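Local coordinates for protein mitochondrial enolase superfamily member 1 (Homo sapiens, PDB 4A35) that catalyses the magnesium-dependent dehydration of L-fuconate to 2-keto-3-deoxy-L-fuconate, a step in the catabolism of L-fucose, at residues G301-E306 with A322-Q327; A26-H30 with A252-W256; A72-H76 with Q95-D99; H113-A117 with C331-S335; E394-Y398 with T417-S423. All blocks are in the same frame, centred on the assembly; numbering follows the deposited sequence.

Interaction 1 (G301-E306 with A322-Q327); sequences GIATGE and ALQFLQ. With MG (magnesium ion), chain B.
The Q324 side chain doubles back on I302, its CG beside the backbone N (chi1 -76°) and the chain bent at chi2, which brings the amide oxygen round to the neighbouring strand. There Q324 OE1 takes I302 N at 2.8 Å, in the carbonyl plane and on a lone pair; S292 also binds this oxygen. I302 O is gripped in turn by two successive amides, Q324 N at 2.7 Å and F325 N at 3.1 Å. Beyond it the pairing is parallel: Q327 N reaches T304 O at 2.9 Å, while the bond from T304 N to F325 O is weak. A303 and F325 share one face of the sheet, with A303 CB 4.0 Å from F325 CB. The F325 ring turns its edge to I302 O and to the CA of G301. The side chains of T304 and L323 cross at about a right angle, CG2 against CD1. This is the beta-alpha-beta unit of strand 301-304, helix 311-319 and strand 325-326 in the enolase-type barrel. At the strand's end, a water accepts from E306 N and donates to Q327 OE1, and Q327 NE2 bonds E277. E306 OE1 binds the magnesium ion at 2.1 Å, alongside D251 and E277. Strand pairing thus fixes the backbone that leads into E306, while Q327 is a second-shell residue that holds another metal ligand, E277.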
# COMPACT_ATOMS: atom_id res chain seq x y z
N GLY A 301 -25.49 2.90 8.05
CA GLY A 301 -24.65 1.90 7.39
C GLY A 301 -23.24 2.44 7.30
O GLY A 301 -23.01 3.66 7.39
N ILE A 302 -22.29 1.53 7.02
CA ILE A 302 -20.88 1.93 6.86
C ILE A 302 -20.56 1.81 5.39
O ILE A 302 -20.94 0.82 4.75
CB ILE A 302 -19.95 1.04 7.76
CG1 ILE A 302 -19.87 1.61 9.22
CG2 ILE A 302 -18.47 0.90 7.15
CD1 ILE A 302 -21.18 2.05 10.00
N ALA A 303 -19.89 2.83 4.85
CA ALA A 303 -19.41 2.87 3.46
C ALA A 303 -17.88 3.01 3.46
O ALA A 303 -17.33 3.81 4.23
CB ALA A 303 -20.03 4.07 2.70
N THR A 304 -17.18 2.29 2.58
CA THR A 304 -15.74 2.55 2.47
C THR A 304 -15.27 2.03 1.14
O THR A 304 -16.01 1.29 0.47
CB THR A 304 -14.90 1.96 3.69
OG1 THR A 304 -13.53 2.45 3.56
CG2 THR A 304 -14.87 0.40 3.68
N GLY A 305 -14.05 2.42 0.77
CA GLY A 305 -13.43 1.87 -0.41
C GLY A 305 -12.63 2.78 -1.31
O GLY A 305 -11.82 2.27 -2.08
N GLU A 306 -12.89 4.10 -1.30
CA GLU A 306 -12.17 4.97 -2.24
C GLU A 306 -10.62 4.86 -2.15
O GLU A 306 -10.00 5.06 -3.19
CB GLU A 306 -12.57 6.44 -2.08
CG GLU A 306 -11.97 7.10 -0.87
CD GLU A 306 -12.51 8.50 -0.71
OE1 GLU A 306 -13.75 8.63 -0.70
OE2 GLU A 306 -11.71 9.45 -0.65
N ALA A 322 -18.12 -6.01 6.90
CA ALA A 322 -17.61 -4.77 7.47
C ALA A 322 -18.27 -3.54 6.87
O ALA A 322 -18.01 -2.44 7.34
CB ALA A 322 -16.09 -4.70 7.25
N LEU A 323 -19.07 -3.69 5.79
CA LEU A 323 -19.59 -2.47 5.15
C LEU A 323 -21.00 -2.73 4.54
O LEU A 323 -21.29 -3.85 4.10
CB LEU A 323 -18.59 -1.94 4.07
CG LEU A 323 -18.44 -2.70 2.71
CD1 LEU A 323 -17.30 -2.09 1.87
CD2 LEU A 323 -18.23 -4.23 2.87
N GLN A 324 -21.83 -1.72 4.52
CA GLN A 324 -23.17 -1.82 3.92
C GLN A 324 -23.15 -1.28 2.48
O GLN A 324 -24.06 -1.59 1.71
CB GLN A 324 -24.21 -1.04 4.76
CG GLN A 324 -24.63 -1.77 6.05
CD GLN A 324 -23.47 -2.11 6.97
OE1 GLN A 324 -22.75 -1.23 7.49
NE2 GLN A 324 -23.21 -3.40 7.16
N PHE A 325 -22.15 -0.44 2.13
CA PHE A 325 -22.02 0.16 0.79
C PHE A 325 -20.56 0.12 0.40
O PHE A 325 -19.69 0.55 1.19
CB PHE A 325 -22.50 1.62 0.78
CG PHE A 325 -23.88 1.81 1.37
CD1 PHE A 325 -24.05 2.05 2.75
CD2 PHE A 325 -25.01 1.84 0.55
CE1 PHE A 325 -25.32 2.31 3.29
CE2 PHE A 325 -26.28 2.08 1.09
CZ PHE A 325 -26.43 2.31 2.46
N LEU A 326 -20.30 -0.47 -0.75
CA LEU A 326 -18.90 -0.68 -1.19
C LEU A 326 -18.57 0.35 -2.22
O LEU A 326 -19.20 0.41 -3.27
CB LEU A 326 -18.77 -2.14 -1.70
CG LEU A 326 -17.32 -2.59 -2.03
CD1 LEU A 326 -17.21 -4.12 -1.91
CD2 LEU A 326 -16.92 -2.15 -3.47
N GLN A 327 -17.49 1.12 -1.98
CA GLN A 327 -17.17 2.21 -2.89
C GLN A 327 -15.95 1.91 -3.74
O GLN A 327 -14.83 2.17 -3.33
CB GLN A 327 -16.99 3.51 -2.07
CG GLN A 327 -18.31 3.72 -1.26
CD GLN A 327 -18.25 4.81 -0.29
OE1 GLN A 327 -17.38 4.81 0.60
NE2 GLN A 327 -19.19 5.74 -0.42
MG MG B . -14.96 9.83 0.47
O HOH W 1 -14.72 5.58 0.34
O HOH W 2 -13.28 11.50 0.02
O HOH W 3 -13.95 9.29 2.04
O HOH W 4 -15.53 10.83 -1.12

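Interaction 2 (A26-H30 with A252-W256); sequences ADAMH and ANQRW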
# COMPACT_ATOMS: atom_id res chain seq x y z
N ALA A 26 -11.88 20.85 0.39
CA ALA A 26 -11.26 20.53 1.69
C ALA A 26 -12.07 19.50 2.46
O ALA A 26 -13.30 19.62 2.55
CB ALA A 26 -11.12 21.78 2.54
N ASP A 27 -11.39 18.51 3.06
CA ASP A 27 -12.08 17.58 3.95
C ASP A 27 -11.32 17.60 5.28
O ASP A 27 -10.37 18.39 5.43
CB ASP A 27 -12.27 16.17 3.32
CG ASP A 27 -11.00 15.41 3.04
OD1 ASP A 27 -10.19 15.20 4.00
OD2 ASP A 27 -10.87 14.90 1.94
N ALA A 28 -11.73 16.78 6.26
CA ALA A 28 -11.10 16.78 7.60
C ALA A 28 -9.64 16.26 7.58
O ALA A 28 -8.87 16.54 8.51
CB ALA A 28 -11.93 15.97 8.55
N MET A 29 -9.31 15.40 6.59
CA MET A 29 -7.98 14.80 6.47
C MET A 29 -7.09 15.54 5.45
O MET A 29 -5.91 15.82 5.75
CB MET A 29 -8.14 13.30 6.10
CG MET A 29 -6.83 12.53 6.14
SD MET A 29 -6.13 12.33 7.82
CE MET A 29 -7.01 10.81 8.34
N HIS A 30 -7.61 15.77 4.25
CA HIS A 30 -6.94 16.49 3.14
C HIS A 30 -7.51 17.94 3.11
O HIS A 30 -8.58 18.18 2.58
CB HIS A 30 -7.18 15.73 1.82
CG HIS A 30 -7.07 14.24 1.99
ND1 HIS A 30 -8.20 13.46 2.21
CD2 HIS A 30 -5.97 13.46 2.07
CE1 HIS A 30 -7.76 12.21 2.34
NE2 HIS A 30 -6.43 12.15 2.28
N ALA A 252 -16.09 10.87 6.81
CA ALA A 252 -15.08 11.25 7.80
C ALA A 252 -13.66 11.17 7.23
O ALA A 252 -12.74 11.51 7.98
CB ALA A 252 -15.18 10.36 9.04
N ASN A 253 -13.47 10.67 5.97
CA ASN A 253 -12.10 10.61 5.36
C ASN A 253 -11.03 10.05 6.34
O ASN A 253 -9.90 10.61 6.46
CB ASN A 253 -11.67 12.02 4.88
CG ASN A 253 -12.46 12.45 3.67
OD1 ASN A 253 -13.47 13.15 3.80
ND2 ASN A 253 -12.16 11.88 2.50
N GLN A 254 -11.38 8.90 7.03
CA GLN A 254 -10.44 8.10 7.84
C GLN A 254 -10.00 8.77 9.14
O GLN A 254 -9.04 8.31 9.74
CB GLN A 254 -9.15 7.75 7.01
CG GLN A 254 -9.46 7.29 5.58
CD GLN A 254 -8.26 7.40 4.64
OE1 GLN A 254 -7.18 7.90 5.00
NE2 GLN A 254 -8.44 6.99 3.38
N ARG A 255 -10.68 9.84 9.60
CA ARG A 255 -10.17 10.58 10.73
C ARG A 255 -10.08 9.84 12.05
O ARG A 255 -9.22 10.18 12.87
CB ARG A 255 -11.03 11.87 10.97
CG ARG A 255 -10.74 12.90 9.86
CD ARG A 255 -9.34 13.52 10.06
NE ARG A 255 -9.30 14.33 11.28
CZ ARG A 255 -8.27 15.08 11.66
NH1 ARG A 255 -7.16 15.12 10.93
NH2 ARG A 255 -8.34 15.80 12.78
N TRP A 256 -11.00 8.90 12.29
CA TRP A 256 -11.18 8.39 13.64
C TRP A 256 -10.57 7.05 13.95
O TRP A 256 -10.34 6.24 13.04
CB TRP A 256 -12.71 8.30 13.93
CG TRP A 256 -13.50 9.57 13.68
CD1 TRP A 256 -13.18 10.83 14.10
CD2 TRP A 256 -14.78 9.68 13.02
NE1 TRP A 256 -14.17 11.73 13.71
CE2 TRP A 256 -15.19 11.03 13.11
CE3 TRP A 256 -15.64 8.75 12.39
CZ2 TRP A 256 -16.40 11.49 12.55
CZ3 TRP A 256 -16.89 9.18 11.95
CH2 TRP A 256 -17.24 10.54 11.98
O HOH W 5 -13.98 14.70 5.91
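Two active-site loops meet here, one from the N-terminal domain and one following barrel strand 247-251, where A252 to R255 form a type I' turn. The D27 carboxylate and N253 amide stack with planes 10° apart, D27 CG 3.4 Å from N253 CG. D27 OD2 and N253 ND2 are close, but at too poor an angle for a hydrogen bond. A water joins the loops instead, accepting from A28 N and donating to N253 OD1 at 2.7 Å. D27 OD1 accepts M29 N nearly along the C-O axis, closing an Asx turn, and H30 N, three residues on, from above the carboxylate plane, making an Asx motif; both bonds are 2.7 Å. D27 OD2 offers its syn lone pair to H30 ND1 at 3.0 Å. Replacing D27 by an alanine is likely to leave both amides and H30 ND1 without this acceptor, and the N253 amide without the group stacked on it. M29 CB packs on N253 O at 3.2 Å, and A28 CB meets R255 CG at 3.5 Å. D27 and N253 probably bind the substrate, as in related enzymes; stack and water bridge are consistent with setting one against the other.

Interaction 3 (A72-H76 with Q95-D99); sequences ALAHH and QLTSD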
# COMPACT_ATOMS: atom_id res chain seq x y z
N ALA A 72 8.62 3.55 -15.13
CA ALA A 72 9.15 2.23 -14.77
C ALA A 72 8.33 1.11 -15.40
O ALA A 72 8.88 0.04 -15.71
CB ALA A 72 9.21 2.07 -13.24
N LEU A 73 7.02 1.33 -15.58
CA LEU A 73 6.17 0.28 -16.15
C LEU A 73 6.12 0.29 -17.66
O LEU A 73 5.72 -0.72 -18.27
CB LEU A 73 4.73 0.45 -15.63
CG LEU A 73 4.50 0.09 -14.16
CD1 LEU A 73 3.19 0.71 -13.64
CD2 LEU A 73 4.57 -1.42 -13.94
N ALA A 74 6.46 1.43 -18.28
CA ALA A 74 6.31 1.67 -19.73
C ALA A 74 6.87 0.54 -20.64
O ALA A 74 6.23 0.21 -21.65
CB ALA A 74 6.93 3.00 -20.14
N HIS A 75 8.05 -0.04 -20.30
CA HIS A 75 8.67 -1.09 -21.15
C HIS A 75 7.72 -2.34 -21.33
O HIS A 75 7.84 -3.06 -22.33
CB HIS A 75 10.04 -1.49 -20.61
CG HIS A 75 9.95 -2.28 -19.33
ND1 HIS A 75 10.01 -3.66 -19.32
CD2 HIS A 75 9.79 -1.84 -18.05
CE1 HIS A 75 9.89 -4.03 -18.05
NE2 HIS A 75 9.78 -2.98 -17.25
N HIS A 76 6.79 -2.58 -20.36
CA HIS A 76 5.80 -3.70 -20.44
C HIS A 76 4.74 -3.47 -21.52
O HIS A 76 4.19 -4.45 -22.02
CB HIS A 76 5.05 -3.93 -19.10
CG HIS A 76 5.89 -4.50 -17.99
ND1 HIS A 76 6.61 -5.69 -18.15
CD2 HIS A 76 6.15 -4.00 -16.76
CE1 HIS A 76 7.25 -5.87 -16.99
NE2 HIS A 76 6.95 -4.91 -16.12
N GLN A 95 1.74 -9.20 -15.31
CA GLN A 95 3.10 -8.69 -15.57
C GLN A 95 3.29 -7.27 -14.98
O GLN A 95 4.34 -7.01 -14.35
CB GLN A 95 3.45 -8.73 -17.06
CG GLN A 95 4.87 -8.25 -17.34
CD GLN A 95 6.02 -9.00 -16.65
OE1 GLN A 95 6.37 -8.78 -15.43
NE2 GLN A 95 6.79 -9.68 -17.51
N LEU A 96 2.27 -6.41 -15.09
CA LEU A 96 2.33 -5.07 -14.51
C LEU A 96 2.33 -5.09 -12.97
O LEU A 96 3.05 -4.28 -12.35
CB LEU A 96 1.17 -4.18 -14.95
CG LEU A 96 1.12 -3.75 -16.43
CD1 LEU A 96 0.10 -2.64 -16.62
CD2 LEU A 96 2.48 -3.27 -16.91
N THR A 97 1.46 -5.93 -12.36
CA THR A 97 1.21 -5.92 -10.90
C THR A 97 2.09 -6.91 -10.10
O THR A 97 2.15 -6.81 -8.86
CB THR A 97 -0.29 -6.23 -10.63
OG1 THR A 97 -0.56 -7.52 -11.15
CG2 THR A 97 -1.24 -5.17 -11.17
N SER A 98 2.69 -7.92 -10.79
CA SER A 98 3.57 -8.90 -10.15
C SER A 98 4.90 -8.96 -10.90
O SER A 98 5.48 -10.04 -11.07
CB SER A 98 2.90 -10.27 -10.06
OG SER A 98 3.54 -11.03 -9.04
N ASP A 99 5.42 -7.79 -11.32
CA ASP A 99 6.77 -7.71 -11.91
C ASP A 99 7.76 -8.21 -10.80
O ASP A 99 7.65 -7.74 -9.69
CB ASP A 99 7.04 -6.25 -12.33
CG ASP A 99 8.45 -6.00 -12.86
OD1 ASP A 99 9.40 -6.12 -12.09
OD2 ASP A 99 8.58 -5.61 -14.03
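D99 OD2 receives H76 NE2 at 2.7 Å, the one hydrogen bond between residues 72-76 and 95-99. The carboxylate oxygen lies in the imidazole plane and offers its anti lone pair, the one away from OD1, although the N-H to oxygen angle of 139° makes the bond a bent one. Ring and carboxylate are turned 71° apart. OD1 is occupied as well, accepting the backbone N of Q101 and of L102, which fixes the rotation of the carboxylate that H76 meets. With CG beside the backbone N (chi1 -70°), the H76 ring is carried across to the other segment. Q95 O lies over one of its faces, and H75 CE1 lies 3.4 Å above the opposite face of the H76 ring, toward the rim. The contact joins the segments that follow on from helices 63-73 and 89-97 in the N-terminal domain of this enolase-superfamily protein, away from the annotated sites. L96 runs past H76 in the opposite direction, and L96 CD2 comes within 3.4 Å of H76 CB. With a leucine in place of H76, D99 OD2 would probably lose its donor from this segment, and the flat ring between H75 and Q95 O would be gone. Deeper in, L73 CD2 and L96 CD2 meet at 4.1 Å, and L73 CD2 also lies 3.6 Å from L96 O. Helix 110-131 backs this apolar end, through A115 and T116 against L73 and L120 against L96.

Interaction 4 (H113-A117 with C331-S335); sequences HLATA and CRLGS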
# COMPACT_ATOMS: atom_id res chain seq x y z
N HIS A 113 0.64 0.92 -7.86
CA HIS A 113 -0.71 0.52 -8.31
C HIS A 113 -1.43 1.69 -8.98
O HIS A 113 -2.15 1.49 -9.98
CB HIS A 113 -1.53 -0.08 -7.18
CG HIS A 113 -2.41 -1.21 -7.64
ND1 HIS A 113 -1.92 -2.26 -8.39
CD2 HIS A 113 -3.70 -1.48 -7.30
CE1 HIS A 113 -2.95 -3.05 -8.61
NE2 HIS A 113 -4.03 -2.66 -7.91
N LEU A 114 -1.26 2.92 -8.45
CA LEU A 114 -1.81 4.12 -9.11
C LEU A 114 -1.24 4.24 -10.54
O LEU A 114 -2.01 4.42 -11.51
CB LEU A 114 -1.43 5.37 -8.30
CG LEU A 114 -2.07 5.45 -6.88
CD1 LEU A 114 -1.70 6.76 -6.23
CD2 LEU A 114 -3.63 5.41 -6.97
N ALA A 115 0.09 4.03 -10.69
CA ALA A 115 0.72 4.05 -11.99
C ALA A 115 0.17 2.95 -12.89
O ALA A 115 -0.07 3.17 -14.07
CB ALA A 115 2.24 3.93 -11.84
N THR A 116 0.02 1.73 -12.35
CA THR A 116 -0.55 0.60 -13.09
C THR A 116 -1.97 0.95 -13.59
O THR A 116 -2.31 0.69 -14.78
CB THR A 116 -0.61 -0.68 -12.19
OG1 THR A 116 0.71 -1.07 -11.81
CG2 THR A 116 -1.33 -1.83 -12.89
N ALA A 117 -2.79 1.61 -12.72
CA ALA A 117 -4.16 1.98 -13.11
C ALA A 117 -4.13 2.99 -14.28
O ALA A 117 -4.90 2.82 -15.23
CB ALA A 117 -4.95 2.58 -11.92
N CYS A 331 -9.50 4.67 -10.36
CA CYS A 331 -8.04 4.97 -10.48
C CYS A 331 -7.16 4.52 -9.26
O CYS A 331 -5.93 4.64 -9.34
CB CYS A 331 -7.86 6.46 -10.76
SG CYS A 331 -8.50 6.94 -12.38
N ARG A 332 -7.75 4.00 -8.19
CA ARG A 332 -7.07 3.47 -7.01
C ARG A 332 -6.80 1.96 -7.23
O ARG A 332 -5.72 1.47 -6.94
CB ARG A 332 -7.96 3.65 -5.76
CG ARG A 332 -7.30 3.05 -4.45
CD ARG A 332 -5.96 3.68 -4.07
NE ARG A 332 -6.10 5.14 -3.91
CZ ARG A 332 -5.17 5.93 -3.40
NH1 ARG A 332 -3.99 5.43 -3.00
NH2 ARG A 332 -5.40 7.24 -3.26
N LEU A 333 -7.83 1.24 -7.70
CA LEU A 333 -7.67 -0.20 -8.02
C LEU A 333 -6.97 -0.35 -9.38
O LEU A 333 -6.76 0.66 -10.10
CB LEU A 333 -9.07 -0.87 -8.07
CG LEU A 333 -9.85 -0.91 -6.72
CD1 LEU A 333 -11.22 -1.57 -6.95
CD2 LEU A 333 -9.11 -1.78 -5.64
N GLY A 334 -6.64 -1.58 -9.71
CA GLY A 334 -5.95 -1.92 -10.95
C GLY A 334 -6.83 -1.80 -12.19
O GLY A 334 -7.13 -2.79 -12.85
N SER A 335 -7.31 -0.54 -12.48
CA SER A 335 -8.09 -0.15 -13.66
C SER A 335 -9.40 -0.99 -13.80
O SER A 335 -9.94 -1.49 -12.82
CB SER A 335 -7.19 -0.22 -14.91
OG SER A 335 -7.81 0.22 -16.12
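A117 packs its methyl against two carbonyl oxygens of the loop, with A117 CB 3.2 Å from L333 O and 3.4 Å from C331 O. L114 CD2 comes equally near C331 O, at 3.4 Å. This is the tight part of the contact: the CA atoms of A117 and S335 are 4.5 Å apart, so helix 110-131 of the N-terminal domain lies close against the loop that follows barrel strand 325-326. G334 sits at the centre of an inverse gamma turn, closed by S335 N on L333 O. G334 N is 3.3 Å from H113 NE2, but the angle is too poor for a bond; both nitrogens hydrogen-bond to E338 OE1 instead, which gathers helix and loop on one carboxylate oxygen. The looser part lies between L114 and the R332 guanidinium, although it too is buried rather than open to solvent. R332 starts out away from the helix, and bends at chi2 (60°) and chi3 (57°) bring its guanidinium back over L114. There L114 CD2 stands over one face of the group, toward its rim, 3.9 Å from R332 CZ. The second subunit completes this end: W104 of that chain makes a cation-pi contact with R332 and accepts NH2 through its backbone O. Between the two segments, then, the joint is made of apolar groups against backbone and a guanidinium face, and E338, N121 and W104 of the second subunit bind H113, S335 and R332.

Interaction 5 (E394-Y398 with T417-S423); sequences EHFKY and TEMKEES
K420 binds residues 394-398 twice, through NZ to E394 O at 2.7 Å and through its backbone N to H395 O at 2.8 Å. The second bond is nearly straight, at 173°. An extended side chain carries NZ to E394 O, where it arrives tilted 21° from the carbonyl plane. A third short bond joins H395 ND1 and S423 OG at 2.8 Å, with the hydroxyl near the plane of the ring at its edge; either atom could be the donor. Further along, K397 N donates to E418 O at 3.0 Å, and that oxygen also accepts a hydrogen bond from a water, which in turn accepts from Y398 N. The side chains of K397 and E418 lie side by side and point the same way, but K397 NZ and E418 OE2 stay 4.1 Å apart, beyond a salt bridge. A second water links them, accepting from K397 NZ and donating to E418 OE1, with Y398 OH also bound to it; the stronger partner of E418 is K129, in a salt bridge. The packing lies on the F396 side. M419 sets CG over the face of the F396 ring, 4.0 Å from its centroid, as a CH-pi contact, and its sulfur lies obliquely to the ring in a Met-aromatic contact. V360 touches both residues, and F17 stacks on the H395 ring. Paired at F396 and M419, the backbones form a single isolated beta bridge, joining the loop after strand 386-388 to the start of helix 421-427, with K420 at the N-cap position.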
# COMPACT_ATOMS: atom_id res chain seq x y z
N GLU A 394 -14.73 20.53 -17.76
CA GLU A 394 -14.41 21.34 -18.95
C GLU A 394 -13.01 20.97 -19.53
O GLU A 394 -12.71 21.33 -20.67
CB GLU A 394 -14.48 22.86 -18.63
CG GLU A 394 -13.47 23.41 -17.62
CD GLU A 394 -13.81 23.25 -16.14
OE1 GLU A 394 -14.74 22.47 -15.82
OE2 GLU A 394 -13.17 23.93 -15.31
N HIS A 395 -12.18 20.21 -18.77
CA HIS A 395 -10.84 19.83 -19.25
C HIS A 395 -10.84 18.47 -19.95
O HIS A 395 -9.81 18.07 -20.49
CB HIS A 395 -9.82 19.85 -18.10
CG HIS A 395 -9.73 21.18 -17.41
ND1 HIS A 395 -9.37 22.32 -18.09
CD2 HIS A 395 -10.03 21.52 -16.13
CE1 HIS A 395 -9.42 23.31 -17.21
NE2 HIS A 395 -9.77 22.88 -16.01
N PHE A 396 -12.01 17.80 -19.99
CA PHE A 396 -12.17 16.52 -20.66
C PHE A 396 -12.85 16.74 -22.01
O PHE A 396 -13.79 17.53 -22.13
CB PHE A 396 -12.96 15.52 -19.77
CG PHE A 396 -12.06 15.04 -18.64
CD1 PHE A 396 -11.84 15.85 -17.52
CD2 PHE A 396 -11.29 13.89 -18.79
CE1 PHE A 396 -10.94 15.45 -16.52
CE2 PHE A 396 -10.37 13.50 -17.79
CZ PHE A 396 -10.20 14.28 -16.67
N LYS A 397 -12.39 15.99 -23.02
CA LYS A 397 -12.96 16.00 -24.37
C LYS A 397 -14.43 15.43 -24.33
O LYS A 397 -15.31 15.88 -25.07
CB LYS A 397 -12.05 15.18 -25.32
CG LYS A 397 -12.65 15.08 -26.76
CD LYS A 397 -11.73 14.42 -27.80
CE LYS A 397 -12.40 14.46 -29.19
NZ LYS A 397 -11.44 13.98 -30.23
N TYR A 398 -14.65 14.42 -23.48
CA TYR A 398 -15.96 13.74 -23.33
C TYR A 398 -16.46 13.93 -21.89
O TYR A 398 -16.39 13.01 -21.08
CB TYR A 398 -15.80 12.25 -23.67
CG TYR A 398 -15.19 12.02 -25.03
CD1 TYR A 398 -15.93 12.22 -26.20
CD2 TYR A 398 -13.84 11.67 -25.16
CE1 TYR A 398 -15.36 12.02 -27.46
CE2 TYR A 398 -13.26 11.46 -26.41
CZ TYR A 398 -14.04 11.61 -27.56
OH TYR A 398 -13.52 11.39 -28.82
N THR A 417 -11.50 9.17 -20.89
CA THR A 417 -10.23 9.56 -20.21
C THR A 417 -9.54 10.75 -20.92
O THR A 417 -8.65 11.38 -20.36
CB THR A 417 -9.23 8.37 -20.26
OG1 THR A 417 -9.32 7.86 -21.59
CG2 THR A 417 -9.56 7.24 -19.28
N GLU A 418 -9.85 10.95 -22.22
CA GLU A 418 -9.15 11.92 -23.02
C GLU A 418 -9.29 13.36 -22.51
O GLU A 418 -10.40 13.85 -22.29
CB GLU A 418 -9.58 11.85 -24.49
CG GLU A 418 -8.69 12.70 -25.39
CD GLU A 418 -8.84 12.32 -26.84
OE1 GLU A 418 -9.52 11.32 -27.14
OE2 GLU A 418 -8.34 13.10 -27.68
N MET A 419 -8.11 14.03 -22.30
CA MET A 419 -8.15 15.41 -21.85
C MET A 419 -7.90 16.33 -23.01
O MET A 419 -7.25 15.96 -23.99
CB MET A 419 -7.15 15.66 -20.72
CG MET A 419 -7.51 14.85 -19.47
SD MET A 419 -6.38 15.15 -18.06
CE MET A 419 -7.03 16.79 -17.47
N LYS A 420 -8.38 17.56 -22.89
CA LYS A 420 -8.13 18.61 -23.87
C LYS A 420 -6.62 18.98 -23.81
O LYS A 420 -6.11 19.31 -22.73
CB LYS A 420 -9.03 19.84 -23.59
CG LYS A 420 -10.50 19.59 -23.88
CD LYS A 420 -11.31 20.82 -23.59
CE LYS A 420 -12.80 20.53 -23.73
NZ LYS A 420 -13.59 21.68 -23.24
N GLU A 421 -5.91 18.87 -24.94
CA GLU A 421 -4.48 19.16 -24.96
C GLU A 421 -4.18 20.59 -24.49
O GLU A 421 -3.19 20.75 -23.78
CB GLU A 421 -3.81 18.82 -26.30
CG GLU A 421 -3.56 17.31 -26.40
CD GLU A 421 -2.49 16.76 -25.47
OE1 GLU A 421 -1.44 17.41 -25.33
OE2 GLU A 421 -2.69 15.66 -24.89
N GLU A 422 -5.03 21.61 -24.82
CA GLU A 422 -4.83 22.99 -24.31
C GLU A 422 -4.88 22.99 -22.74
O GLU A 422 -3.98 23.59 -22.11
CB GLU A 422 -5.87 23.97 -24.91
N SER A 423 -5.84 22.27 -22.14
CA SER A 423 -5.96 22.11 -20.67
C SER A 423 -4.72 21.43 -20.08
O SER A 423 -4.18 21.89 -19.08
CB SER A 423 -7.19 21.30 -20.29
OG SER A 423 -8.34 22.05 -20.64
O HOH W 6 -15.58 19.62 -21.70
O HOH W 7 -10.90 11.19 -29.32
O HOH W 8 -12.89 12.74 -21.89

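How the interactions relate
Interactions 1 to 4 are buried, interaction 3 with H75 and Q95 exposed at its rim; interaction 5 is only partly buried. Interaction 1 is the barrel's own strand pairing. It touches interaction 2 where E306 meets N253 and interaction 4 where E306 O meets R332, so metal ligand, capping loop and domain interface adjoin. Interactions 2 and 4 both join the N-terminal domain to barrel loops, one by a stack and a water, the other by apolar packing. Interactions 3 and 4 share a helical layer, with L73 and T97 packing on 113-117. Interaction 5 touches none of the others and combines backbone, lysine and His-Ser bonds with Met-aromatic packing.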